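Local atomic coordinates of hypothetical protein Atu0240 (Agrobacterium tumefaciens str. C58, PDB entry 2GAX), a protein that is of unknown function but belongs to the DUF2000 family, probably related to the peptidyl-tRNA hydrolase 2 group. Residues L84-M89 / A110-M115. Residues are numbered along the deposited sequence; the frame is centred on the assembly and turned at random.
Sequences LYIEEM and AKVVGM
L84, K111 and V113 bury the most surface where the edge strand 83-86 runs antiparallel to the start of strand 112-120, the short segments meeting at 163°. A classic beta bulge shifts the register by one between Y85 and I86: V113 and G114 both face Y85, whose carbonyl O accepts from V113 N at 2.8 Å and from G114 N, both donors lying in the carbonyl plane. Y85 N closes the pair on G114 O, approaching from above that carbonyl's plane. Beyond the bulge, E87 N, at the start of a 3-10 turn, donates to K111 O at 2.9 Å, nearly along the C=O axis.

L84 swings CG anti to its backbone N (chi1 -154°), which lowers CD1 onto the second strand. There it rests 3.6 Å from M115 CG, with V112 CG1 on the same methyl; the L84 and V112 side chains cross at about a right angle. V113 works with the aromatic residue: its CG2, in the crowded position between N and the carbonyl carbon, meets Y85 CD2 obliquely at 3.5 Å, while CG1 packs against E87 N and CA. The CE methyl of M89, a selenomethionine, lies over the centre of one face of the Y85 ring.

The K111 chain crosses E87 obliquely and E88 at about a right angle, its CD 3.9 Å from E88 OE2. Its NZ stays 4.4 Å from that oxygen, so the attraction is probably only long-range; one water instead bridges E88 OE1 and K111 N. E87 OE1 has its salt bridge with R11.

On its other side, strand 112-120 pairs with strand 4-11, V113 bonding to R11 and M115 to I9. Helix 16-33 packs V22 against Y85 and V113, whereas L84 meets helices 65-77 and 95-102, and M115 reaches helix 65-77.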
loop_
_atom_site.group_PDB
_atom_site.type_symbol
_atom_site.label_atom_id
_atom_site.label_comp_id
_atom_site.label_asym_id
_atom_site.label_seq_id
_atom_site.Cartn_x
_atom_site.Cartn_y
_atom_site.Cartn_z
ATOM N N LEU A 84 0.265 5.342 2.689
ATOM C CA LEU A 84 0.983 5.097 3.940
ATOM C C LEU A 84 0.017 5.019 5.111
ATOM O O LEU A 84 -0.973 5.757 5.165
ATOM C CB LEU A 84 2.036 6.173 4.199
ATOM C CG LEU A 84 3.234 5.752 5.069
ATOM C CD1 LEU A 84 4.186 4.831 4.345
ATOM C CD2 LEU A 84 3.960 6.961 5.631
ATOM N N TYR A 85 0.324 4.116 6.036
ATOM C CA TYR A 85 -0.525 3.829 7.193
ATOM C C TYR A 85 0.421 3.661 8.380
ATOM O O TYR A 85 1.349 2.849 8.322
ATOM C CB TYR A 85 -1.291 2.526 6.924
ATOM C CG TYR A 85 -2.550 2.282 7.735
ATOM C CD1 TYR A 85 -3.784 2.094 7.097
ATOM C CD2 TYR A 85 -2.514 2.223 9.138
ATOM C CE1 TYR A 85 -4.957 1.860 7.840
ATOM C CE2 TYR A 85 -3.665 1.981 9.875
ATOM C CZ TYR A 85 -4.872 1.807 9.228
ATOM O OH TYR A 85 -6.002 1.558 9.979
ATOM N N ILE A 86 0.215 4.459 9.426
ATOM C CA ILE A 86 1.043 4.404 10.640
ATOM C C ILE A 86 0.253 3.759 11.781
ATOM O O ILE A 86 -0.969 3.719 11.745
ATOM C CB ILE A 86 1.600 5.802 11.091
ATOM C CG1 ILE A 86 0.468 6.771 11.492
ATOM C CG2 ILE A 86 2.470 6.431 9.989
ATOM C CD1 ILE A 86 0.952 7.993 12.281
ATOM N N GLU A 87 0.972 3.259 12.784
ATOM C CA GLU A 87 0.378 2.537 13.905
ATOM C C GLU A 87 -0.722 3.320 14.626
ATOM O O GLU A 87 -1.757 2.755 14.997
ATOM C CB GLU A 87 1.472 2.150 14.899
ATOM C CG GLU A 87 1.044 1.104 15.940
ATOM C CD GLU A 87 2.187 0.708 16.862
ATOM O OE1 GLU A 87 3.252 0.321 16.356
ATOM O OE2 GLU A 87 2.016 0.806 18.101
ATOM N N GLU A 88 -0.493 4.618 14.815
ATOM C CA GLU A 88 -1.406 5.459 15.566
ATOM C C GLU A 88 -2.763 5.571 14.898
ATOM O O GLU A 88 -3.741 5.878 15.564
ATOM C CB GLU A 88 -0.819 6.850 15.798
ATOM C CG GLU A 88 0.258 6.932 16.869
ATOM C CD GLU A 88 1.615 6.400 16.440
ATOM O OE1 GLU A 88 1.813 6.049 15.251
ATOM O OE2 GLU A 88 2.501 6.344 17.307
HETATM N N MSE A 89 -2.828 5.310 13.591
HETATM C CA MSE A 89 -4.102 5.376 12.863
HETATM C C MSE A 89 -5.097 4.263 13.231
HETATM O O MSE A 89 -6.259 4.311 12.834
HETATM C CB MSE A 89 -3.864 5.431 11.351
HETATM C CG MSE A 89 -3.277 6.754 10.926
HETATM SE SE MSE A 89 -2.534 6.711 9.114
HETATM C CE MSE A 89 -4.060 5.973 8.134
ATOM N N ALA A 110 8.148 8.044 12.410
ATOM C CA ALA A 110 6.878 7.330 12.250
ATOM C C ALA A 110 6.995 5.828 12.551
ATOM O O ALA A 110 8.070 5.227 12.397
ATOM C CB ALA A 110 6.285 7.564 10.858
ATOM N N LYS A 111 5.891 5.230 12.998
ATOM C CA LYS A 111 5.815 3.774 13.105
ATOM C C LYS A 111 4.932 3.288 11.963
ATOM O O LYS A 111 3.749 3.063 12.142
ATOM C CB LYS A 111 5.257 3.334 14.460
ATOM C CG LYS A 111 6.132 3.707 15.637
ATOM C CD LYS A 111 5.351 3.632 16.954
ATOM C CE LYS A 111 6.293 3.470 18.142
ATOM N NZ LYS A 111 5.831 4.258 19.329
ATOM N N VAL A 112 5.512 3.196 10.769
ATOM C CA VAL A 112 4.771 2.731 9.606
ATOM C C VAL A 112 4.388 1.277 9.793
ATOM O O VAL A 112 5.225 0.444 10.159
ATOM C CB VAL A 112 5.553 2.883 8.297
ATOM C CG1 VAL A 112 4.707 2.413 7.115
ATOM C CG2 VAL A 112 5.949 4.343 8.089
ATOM N N VAL A 113 3.111 0.990 9.561
ATOM C CA VAL A 113 2.622 -0.385 9.580
ATOM C C VAL A 113 2.318 -0.921 8.177
ATOM O O VAL A 113 2.169 -2.123 7.980
ATOM C CB VAL A 113 1.437 -0.561 10.554
ATOM C CG1 VAL A 113 1.881 -0.180 11.976
ATOM C CG2 VAL A 113 0.227 0.289 10.128
ATOM N N GLY A 114 2.252 -0.031 7.193
ATOM C CA GLY A 114 2.055 -0.462 5.810
ATOM C C GLY A 114 2.314 0.660 4.834
ATOM O O GLY A 114 2.156 1.826 5.173
HETATM N N MSE A 115 2.719 0.282 3.627
HETATM C CA MSE A 115 2.901 1.205 2.515
HETATM C C MSE A 115 2.568 0.480 1.224
HETATM O O MSE A 115 2.795 -0.728 1.104
HETATM C CB MSE A 115 4.340 1.713 2.452
HETATM C CG MSE A 115 4.579 2.798 1.403
HETATM SE SE MSE A 115 6.482 3.348 1.332
HETATM C CE MSE A 115 7.068 2.299 -0.208
HETATM O O HOH W 1 3.831 7.016 14.076
#